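Long-range contacts in putative alpha-L-fucosidase (Bacteroides thetaiotaomicron, PDB 4H41), which is a putative alpha-L-fucosidase of a gut bacterium, probably a TIM-barrel glycoside hydrolase that acts on host glycans: residues B[42-47]-B[76-81]; B[268-273]-B[303-308]. All coordinates share one frame; numbering follows the deposited sequence.

Interaction 1: residues B[42-47]-B[76-81]; sequences ISHDIP and SGYRKF. With 1PE (pentaethylene glycol), chain N.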
ATOM      1  N   ILE B  42      16.443   8.346  10.008  1.00 18.96           N
ATOM      2  CA  ILE B  42      16.088   8.315   8.603  1.00 17.08           C
ATOM      3  C   ILE B  42      15.561   6.931   8.288  1.00 17.77           C
ATOM      4  O   ILE B  42      16.252   5.957   8.535  1.00 18.20           O
ATOM      5  CB  ILE B  42      17.286   8.650   7.685  1.00 19.89           C
ATOM      6  CG1 ILE B  42      17.842  10.066   7.937  1.00 19.45           C
ATOM      7  CG2 ILE B  42      16.891   8.454   6.231  1.00 19.42           C
ATOM      8  CD1 ILE B  42      16.868  11.239   7.704  1.00 20.13           C
ATOM      9  N   SER B  43      14.371   6.829   7.708  1.00 16.91           N
ATOM     10  CA  SER B  43      13.769   5.535   7.412  1.00 17.39           C
ATOM     11  C   SER B  43      14.450   4.818   6.275  1.00 20.36           C
ATOM     12  O   SER B  43      14.793   5.428   5.288  1.00 19.35           O
ATOM     13  CB  SER B  43      12.305   5.716   7.047  1.00 20.80           C
ATOM     14  OG  SER B  43      11.663   4.475   6.852  1.00 21.27           O
ATOM     15  N   HIS B  44      14.596   3.512   6.395  1.00 16.88           N
ATOM     16  CA  HIS B  44      15.075   2.720   5.273  1.00 17.29           C
ATOM     17  C   HIS B  44      13.974   2.456   4.233  1.00 19.32           C
ATOM     18  O   HIS B  44      14.278   2.310   3.042  1.00 20.68           O
ATOM     19  CB  HIS B  44      15.529   1.340   5.750  1.00 17.96           C
ATOM     20  CG  HIS B  44      16.877   1.293   6.408  1.00 21.04           C
ATOM     21  ND1 HIS B  44      17.223   0.227   7.216  1.00 21.88           N
ATOM     22  CD2 HIS B  44      17.939   2.117   6.303  1.00 21.56           C
ATOM     23  CE1 HIS B  44      18.469   0.464   7.607  1.00 22.55           C
ATOM     24  NE2 HIS B  44      18.943   1.573   7.060  1.00 22.70           N
ATOM     25  N   ASP B  45      12.738   2.251   4.695  1.00 13.95           N
ATOM     26  CA  ASP B  45      11.702   1.684   3.849  1.00 13.76           C
ATOM     27  C   ASP B  45      10.263   1.939   4.259  1.00 17.49           C
ATOM     28  O   ASP B  45       9.364   1.237   3.763  1.00 16.46           O
ATOM     29  CB  ASP B  45      11.927   0.151   3.816  1.00 17.55           C
ATOM     30  CG  ASP B  45      11.812  -0.527   5.173  1.00 25.15           C
ATOM     31  OD1 ASP B  45      11.616   0.175   6.169  1.00 21.84           O
ATOM     32  OD2 ASP B  45      11.873  -1.774   5.223  1.00 24.18           O
ATOM     33  N   ILE B  46      10.001   2.957   5.065  1.00 16.42           N
ATOM     34  CA  ILE B  46       8.616   3.324   5.424  1.00 13.99           C
ATOM     35  C   ILE B  46       8.340   4.708   4.816  1.00 17.36           C
ATOM     36  O   ILE B  46       9.018   5.680   5.190  1.00 17.17           O
ATOM     37  CB  ILE B  46       8.395   3.347   6.933  1.00 17.35           C
ATOM     38  CG1 ILE B  46       8.878   2.031   7.620  1.00 17.83           C
ATOM     39  CG2 ILE B  46       6.929   3.651   7.241  1.00 18.48           C
ATOM     40  CD1 ILE B  46       8.205   0.738   7.085  1.00 16.14           C
ATOM     41  N   PRO B  47       7.306   4.838   3.961  1.00 14.70           N
ATOM     42  CA  PRO B  47       7.045   6.129   3.314  1.00 13.38           C
ATOM     43  C   PRO B  47       6.816   7.239   4.322  1.00 16.54           C
ATOM     44  O   PRO B  47       6.242   7.032   5.399  1.00 16.53           O
ATOM     45  CB  PRO B  47       5.820   5.863   2.454  1.00 14.35           C
ATOM     46  CG  PRO B  47       5.944   4.414   2.108  1.00 17.32           C
ATOM     47  CD  PRO B  47       6.441   3.780   3.372  1.00 14.97           C
ATOM     48  N   SER B  76      20.638   8.553  12.815  1.00 19.18           N
ATOM     49  CA  SER B  76      20.889   9.965  12.645  1.00 18.44           C
ATOM     50  C   SER B  76      21.209  10.363  11.201  1.00 21.92           C
ATOM     51  O   SER B  76      21.066  11.530  10.833  1.00 22.50           O
ATOM     52  CB  SER B  76      21.993  10.429  13.588  1.00 18.39           C
ATOM     53  OG  SER B  76      23.184   9.680  13.434  1.00 23.91           O
ATOM     54  N   GLY B  77      21.580   9.389  10.402  1.00 20.32           N
ATOM     55  CA  GLY B  77      21.633   9.526   8.969  1.00 20.81           C
ATOM     56  C   GLY B  77      21.623   8.179   8.292  1.00 23.54           C
ATOM     57  O   GLY B  77      21.848   7.133   8.923  1.00 20.43           O
ATOM     58  N   TYR B  78      21.309   8.195   7.030  1.00 21.23           N
ATOM     59  CA  TYR B  78      21.323   7.001   6.204  1.00 20.02           C
ATOM     60  C   TYR B  78      21.890   7.392   4.846  1.00 23.17           C
ATOM     61  O   TYR B  78      21.251   8.157   4.113  1.00 19.89           O
ATOM     62  CB  TYR B  78      19.943   6.376   6.106  1.00 19.25           C
ATOM     63  CG  TYR B  78      19.935   5.176   5.190  1.00 22.96           C
ATOM     64  CD1 TYR B  78      20.855   4.137   5.354  1.00 24.53           C
ATOM     65  CD2 TYR B  78      19.071   5.113   4.108  1.00 23.79           C
ATOM     66  CE1 TYR B  78      20.889   3.059   4.479  1.00 24.35           C
ATOM     67  CE2 TYR B  78      19.091   4.031   3.228  1.00 25.61           C
ATOM     68  CZ  TYR B  78      20.007   3.012   3.414  1.00 29.44           C
ATOM     69  OH  TYR B  78      20.107   1.974   2.534  1.00 31.11           O
ATOM     70  N   ARG B  79      23.102   6.912   4.542  1.00 21.38           N
ATOM     71  CA  ARG B  79      23.805   7.268   3.305  1.00 22.68           C
ATOM     72  C   ARG B  79      23.888   8.815   3.225  1.00 24.73           C
ATOM     73  O   ARG B  79      24.430   9.404   4.163  1.00 24.28           O
ATOM     74  CB  ARG B  79      23.159   6.619   2.081  1.00 20.30           C
ATOM     75  CG  ARG B  79      23.211   5.090   2.118  1.00 24.39           C
ATOM     76  CD  ARG B  79      22.636   4.465   0.868  1.00 27.33           C
ATOM     77  NE  ARG B  79      22.475   3.021   0.980  1.00 28.95           N
ATOM     78  CZ  ARG B  79      23.383   2.091   0.677  1.00 35.13           C
ATOM     79  NH1 ARG B  79      24.581   2.440   0.234  1.00 30.52           N
ATOM     80  NH2 ARG B  79      23.101   0.804   0.835  1.00 27.16           N
ATOM     81  N   LYS B  80      23.327   9.498   2.198  1.00 22.05           N
ATOM     82  CA  LYS B  80      23.481  10.970   2.112  1.00 22.31           C
ATOM     83  C   LYS B  80      22.386  11.767   2.837  1.00 23.51           C
ATOM     84  O   LYS B  80      22.469  12.986   2.889  1.00 25.29           O
ATOM     85  CB  LYS B  80      23.590  11.414   0.669  1.00 25.04           C
ATOM     86  CG  LYS B  80      24.903  10.922   0.060  1.00 28.98           C
ATOM     87  CD  LYS B  80      25.198  11.544  -1.306  1.00 33.76           C
ATOM     88  CE  LYS B  80      26.633  11.311  -1.692  1.00 42.54           C
ATOM     89  NZ  LYS B  80      26.977  11.953  -2.988  1.00 41.76           N
ATOM     90  N   PHE B  81      21.434  11.101   3.456  1.00 22.04           N
ATOM     91  CA  PHE B  81      20.371  11.783   4.207  1.00 21.74           C
ATOM     92  C   PHE B  81      20.758  11.873   5.680  1.00 25.88           C
ATOM     93  O   PHE B  81      21.359  10.945   6.223  1.00 22.35           O
ATOM     94  CB  PHE B  81      19.030  11.077   4.027  1.00 22.60           C
ATOM     95  CG  PHE B  81      18.446  11.305   2.662  1.00 24.03           C
ATOM     96  CD1 PHE B  81      17.707  12.444   2.390  1.00 28.57           C
ATOM     97  CD2 PHE B  81      18.732  10.444   1.619  1.00 25.99           C
ATOM     98  CE1 PHE B  81      17.247  12.708   1.104  1.00 28.30           C
ATOM     99  CE2 PHE B  81      18.201  10.665   0.343  1.00 28.81           C
ATOM    100  CZ  PHE B  81      17.542  11.841   0.071  1.00 26.52           C
TER
HETATM  101  OH2 1PE N 402      16.107  -2.014   8.214  1.00 67.35           O
HETATM  102  C12 1PE N 402      15.861  -2.503   6.903  1.00 69.92           C
HETATM  103  C22 1PE N 402      17.041  -3.243   6.371  1.00 72.17           C
HETATM  104  OH3 1PE N 402      16.974  -3.320   4.952  1.00 72.32           O
HETATM  105  C13 1PE N 402      18.624  -3.070   3.238  1.00 64.82           C
HETATM  106  C23 1PE N 402      18.127  -3.914   4.357  1.00 68.91           C
HETATM  107  OH4 1PE N 402      19.140  -1.825   3.717  1.00 60.16           O
HETATM  108  C14 1PE N 402      17.685  -0.452   2.309  1.00 58.56           C
HETATM  109  C24 1PE N 402      18.273  -0.694   3.670  1.00 57.50           C
HETATM  110  OH5 1PE N 402      17.490   0.933   2.065  1.00 61.55           O
HETATM  111  C15 1PE N 402      17.804   2.036  -0.056  1.00 67.32           C
HETATM  112  C25 1PE N 402      16.891   1.219   0.807  1.00 64.76           C
HETATM  113  OH6 1PE N 402      17.153   2.386  -1.267  1.00 70.71           O

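Interaction 2: residues B[268-273]-B[303-308]; sequences MQCWTN and AGYDKA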
HETATM    1  N   MSE B 268      22.762  -8.316  30.918  1.00 19.18           N
HETATM    2  CA  MSE B 268      22.163  -7.292  30.093  1.00 18.09           C
HETATM    3  C   MSE B 268      20.689  -7.243  30.339  1.00 20.09           C
HETATM    4  O   MSE B 268      20.102  -8.258  30.721  1.00 20.77           O
HETATM    5  CB  MSE B 268      22.411  -7.598  28.613  1.00 19.11           C
HETATM    6  CG  MSE B 268      23.887  -7.602  28.235  1.00 24.48           C
HETATM    7 SE   MSE B 268      24.157  -8.277  26.441  0.75 29.65          SE
HETATM    8  CE  MSE B 268      23.240  -6.955  25.464  1.00 26.66           C
ATOM      9  N   GLN B 269      20.072  -6.102  30.044  1.00 19.26           N
ATOM     10  CA  GLN B 269      18.605  -5.987  30.091  1.00 19.35           C
ATOM     11  C   GLN B 269      18.048  -6.668  28.874  1.00 21.50           C
ATOM     12  O   GLN B 269      18.684  -6.671  27.800  1.00 20.67           O
ATOM     13  CB  GLN B 269      18.146  -4.514  30.148  1.00 18.31           C
ATOM     14  CG  GLN B 269      18.448  -3.860  31.505  1.00 23.57           C
ATOM     15  CD  GLN B 269      17.781  -2.507  31.731  1.00 48.84           C
ATOM     16  OE1 GLN B 269      16.898  -2.076  30.979  1.00 38.76           O
ATOM     17  NE2 GLN B 269      18.075  -1.870  32.883  1.00 47.61           N
ATOM     18  N   CYS B 270      16.895  -7.286  29.020  1.00 18.29           N
ATOM     19  CA  CYS B 270      16.273  -8.034  27.940  1.00 18.82           C
ATOM     20  C   CYS B 270      15.015  -7.312  27.510  1.00 20.10           C
ATOM     21  O   CYS B 270      14.018  -7.274  28.243  1.00 17.32           O
ATOM     22  CB  CYS B 270      15.975  -9.462  28.397  1.00 21.34           C
ATOM     23  SG  CYS B 270      15.467 -10.537  27.055  1.00 25.05           S
ATOM     24  N   TRP B 271      15.097  -6.652  26.376  1.00 15.97           N
ATOM     25  CA  TRP B 271      13.968  -5.919  25.829  1.00 16.77           C
ATOM     26  C   TRP B 271      13.374  -6.658  24.671  1.00 19.32           C
ATOM     27  O   TRP B 271      14.024  -7.488  24.057  1.00 19.22           O
ATOM     28  CB  TRP B 271      14.427  -4.537  25.338  1.00 15.38           C
ATOM     29  CG  TRP B 271      14.872  -3.558  26.400  1.00 17.92           C
ATOM     30  CD1 TRP B 271      15.111  -3.807  27.728  1.00 20.78           C
ATOM     31  CD2 TRP B 271      15.296  -2.212  26.162  1.00 18.44           C
ATOM     32  NE1 TRP B 271      15.568  -2.673  28.343  1.00 20.49           N
ATOM     33  CE2 TRP B 271      15.687  -1.671  27.405  1.00 22.05           C
ATOM     34  CE3 TRP B 271      15.286  -1.372  25.029  1.00 19.98           C
ATOM     35  CZ2 TRP B 271      16.132  -0.349  27.535  1.00 23.53           C
ATOM     36  CZ3 TRP B 271      15.699  -0.050  25.168  1.00 22.03           C
ATOM     37  CH2 TRP B 271      16.156   0.435  26.397  1.00 22.85           C
ATOM     38  N   THR B 272      12.156  -6.297  24.309  1.00 15.95           N
ATOM     39  CA  THR B 272      11.555  -6.782  23.067  1.00 15.41           C
ATOM     40  C   THR B 272      11.244  -5.577  22.176  1.00 18.05           C
ATOM     41  O   THR B 272      10.773  -4.549  22.668  1.00 16.93           O
ATOM     42  CB  THR B 272      10.320  -7.667  23.255  1.00 19.40           C
ATOM     43  OG1 THR B 272       9.964  -8.173  21.965  1.00 18.03           O
ATOM     44  CG2 THR B 272       9.131  -6.942  23.869  1.00 16.76           C
ATOM     45  N   ASN B 273      11.551  -5.695  20.886  1.00 15.24           N
ATOM     46  CA  ASN B 273      11.153  -4.700  19.895  1.00 14.96           C
ATOM     47  C   ASN B 273       9.930  -5.328  19.257  1.00 18.93           C
ATOM     48  O   ASN B 273      10.039  -6.198  18.375  1.00 17.96           O
ATOM     49  CB  ASN B 273      12.260  -4.361  18.913  1.00 14.63           C
ATOM     50  CG  ASN B 273      11.786  -3.450  17.809  1.00 25.37           C
ATOM     51  OD1 ASN B 273      10.615  -3.099  17.729  1.00 20.00           O
ATOM     52  ND2 ASN B 273      12.683  -3.066  16.929  1.00 21.63           N
ATOM     53  N   ALA B 303       8.073 -14.520  29.602  1.00 16.53           N
ATOM     54  CA  ALA B 303       9.527 -14.729  29.679  1.00 17.06           C
ATOM     55  C   ALA B 303      10.212 -13.773  30.653  1.00 19.35           C
ATOM     56  O   ALA B 303      11.412 -13.887  30.849  1.00 20.13           O
ATOM     57  CB  ALA B 303      10.131 -14.588  28.307  1.00 18.31           C
ATOM     58  N   GLY B 304       9.485 -12.835  31.258  1.00 16.61           N
ATOM     59  CA  GLY B 304      10.072 -11.925  32.225  1.00 17.47           C
ATOM     60  C   GLY B 304      10.887 -10.789  31.628  1.00 21.25           C
ATOM     61  O   GLY B 304      11.806 -10.292  32.263  1.00 19.75           O
ATOM     62  N   TYR B 305      10.520 -10.303  30.443  1.00 18.81           N
ATOM     63  CA  TYR B 305      11.264  -9.219  29.809  1.00 18.11           C
ATOM     64  C   TYR B 305      11.154  -7.916  30.584  1.00 20.99           C
ATOM     65  O   TYR B 305      10.158  -7.673  31.249  1.00 21.65           O
ATOM     66  CB  TYR B 305      10.782  -9.030  28.386  1.00 16.83           C
ATOM     67  CG  TYR B 305      11.421  -9.945  27.382  1.00 16.79           C
ATOM     68  CD1 TYR B 305      11.651 -11.289  27.670  1.00 19.49           C
ATOM     69  CD2 TYR B 305      11.721  -9.498  26.106  1.00 20.19           C
ATOM     70  CE1 TYR B 305      12.276 -12.127  26.750  1.00 20.77           C
ATOM     71  CE2 TYR B 305      12.279 -10.342  25.155  1.00 20.88           C
ATOM     72  CZ  TYR B 305      12.579 -11.654  25.489  1.00 24.83           C
ATOM     73  OH  TYR B 305      13.206 -12.470  24.587  1.00 22.12           O
ATOM     74  N   ASP B 306      12.169  -7.075  30.483  1.00 18.66           N
ATOM     75  CA  ASP B 306      12.285  -5.829  31.234  1.00 18.67           C
ATOM     76  C   ASP B 306      11.547  -4.703  30.613  1.00 21.81           C
ATOM     77  O   ASP B 306      11.154  -3.821  31.341  1.00 23.28           O
ATOM     78  CB  ASP B 306      13.783  -5.410  31.368  1.00 21.29           C
ATOM     79  CG  ASP B 306      14.622  -6.498  31.965  1.00 39.34           C
ATOM     80  OD1 ASP B 306      14.216  -7.044  32.999  1.00 39.25           O
ATOM     81  OD2 ASP B 306      15.609  -6.897  31.329  1.00 32.40           O
ATOM     82  N   LYS B 307      11.500  -4.623  29.287  1.00 18.25           N
ATOM     83  CA  LYS B 307      10.853  -3.518  28.594  1.00 17.87           C
ATOM     84  C   LYS B 307      10.414  -3.904  27.216  1.00 20.60           C
ATOM     85  O   LYS B 307      11.045  -4.738  26.557  1.00 17.64           O
ATOM     86  CB  LYS B 307      11.836  -2.314  28.473  1.00 16.78           C
ATOM     87  CG  LYS B 307      11.206  -0.966  28.080  1.00 18.99           C
ATOM     88  CD  LYS B 307      12.293   0.124  27.910  1.00 20.16           C
ATOM     89  CE  LYS B 307      11.777   1.539  27.726  1.00 19.99           C
ATOM     90  NZ  LYS B 307      10.985   2.014  28.880  1.00 24.78           N
ATOM     91  N   ALA B 308       9.311  -3.296  26.756  1.00 17.26           N
ATOM     92  CA  ALA B 308       8.868  -3.464  25.367  1.00 16.61           C
ATOM     93  C   ALA B 308       8.942  -2.110  24.687  1.00 18.52           C
ATOM     94  O   ALA B 308       8.448  -1.108  25.206  1.00 16.88           O
ATOM     95  CB  ALA B 308       7.471  -4.038  25.268  1.00 17.33           C
TER

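Interaction 1: residues B[42-47]-B[76-81]
Ile42, His44, Tyr78 and Phe81 carry what is mainly a packing contact of side chains, with no hydrogen bond from one segment to the other. It joins the loop after strand 34-39 to the small hairpin that follows strand 70-73. The two rings meet edge to face: the edge of His44 points at the face of Tyr78, with centroids 4.5 Å apart and planes at 65°. CD2 of His44 sits over the centre of the tyrosine ring. On the opposite face, CG of Arg79 lies nearer the rim. Tyr78 has CG anti to its backbone N (chi1 177°), which carries the ring toward His44. Ile42 CG2 lies 3.7 Å from Tyr78 CB. The same methyl touches Phe81 CB at 4.0 Å, while Ile42 CG1 packs on backbone atoms, Gly77 CA and Phe81 O.

Both loops follow neighbouring parallel strands, on the C-terminal side of a TIM barrel. This is the side where enzymes of this fold carry their active sites. A pentaethylene glycol, probably from crystallisation, lies against both rings. Its C24 is over the centre of the His44 face, and His44 ND1 is 2.7 Å from its OH2 in a hydrogen bond. Tyr78 OH also lies near glycol OH5, a weak contact at most.

The hairpin closes on itself through a type II' turn from Tyr78 to Phe81. Arg79 NE gives a hydrogen bond to Tyr78 OH at 3.0 Å, nearly in the guanidinium plane. Ser43 OG accepts from Ile46 N at 2.9 Å in an ST motif and also bonds Asp40. His44 NE2 is held by Asp122, so the histidine ring has polar partners at both nitrogens. A second subunit also packs here: Lys289 of that chain lies on Ile42, and its Met295 on Phe81.

Interaction 2: residues B[268-273]-B[303-308]
Gln269 meets Asp306 where strand 269-273 begins, its CB 3.7 Å from Asp306 OD2. The side chain also reaches along its own strand: Gln269 OE1 accepts from Trp271 NE1 on a lone pair, close to the indole plane. This bond helps fix the rotation of the tryptophan.

Cys270 is held at both backbone polar atoms. Its N donates to Asp306 OD2 at 2.7 Å, nearly straight at 171°. Its O accepts from Asp306 N at 2.9 Å. The aspartate thus binds the same residue through carboxylate and backbone. With Cys270 O taken by Asp306 N, Lys307 N is buried by the contact and has no hydrogen-bond partner. SG of Cys270 is anti to the backbone N (chi1 -170°) and sits over the centre of the Tyr305 ring, 3.5 Å from the centroid, a sulfur-aromatic contact.

Trp271 lies side by side with Lys307, both pointing the same way. CB of Lys307 stands over the five-membered ring, 3.7 Å from its centroid, as a CH-pi contact. CD covers the same indole face nearer the rim. An alanine at Trp271 would probably leave the aliphatic part of Lys307 without its flat neighbour and Gln269 OE1 without its donor.

Thr272 N donates to Lys307 O at 3.0 Å, a backbone bond between the parallel strands. Its CB packs by the Tyr305 ring, and its CG2 is 3.6 Å from Ala308 CB.

The two strands are the last of a TIM barrel, linked by a beta-alpha-beta crossover through helix 290-302, which ends in a Schellman motif at Gly304. Thr272 and Tyr305 touch Ala300 of that helix, and Ala308 touches Leu297. Cys270 and Tyr305 lean on helix 252-266. Trp271 packs on strand 239-243 beside Phe194, while Lys307 NZ reaches Thr35 and Asp69.

In the fold
The two contacts lie on opposite sides of the chain's centre, with centres about 26 Å apart and nearest atoms about 11 Å apart. They share no segment but belong to one barrel. Interaction 2 is buried in the barrel wall except at its Gln269 and Asp306 end. It joins strands 269-273 and 307-310 by backbone bonds, a carboxylate and packing over aromatic faces. Interaction 1 is partly buried and joins loops beyond strands 34-39 and 70-73, mainly through ring and aliphatic packing, with no hydrogen bond across. A second subunit packs on interaction 1 but not on interaction 2. Glycol, probably from crystallisation, lies near both. In the closed barrel, strand 307-310 lies next to strand 34-39, which leads to the 42-47 loop.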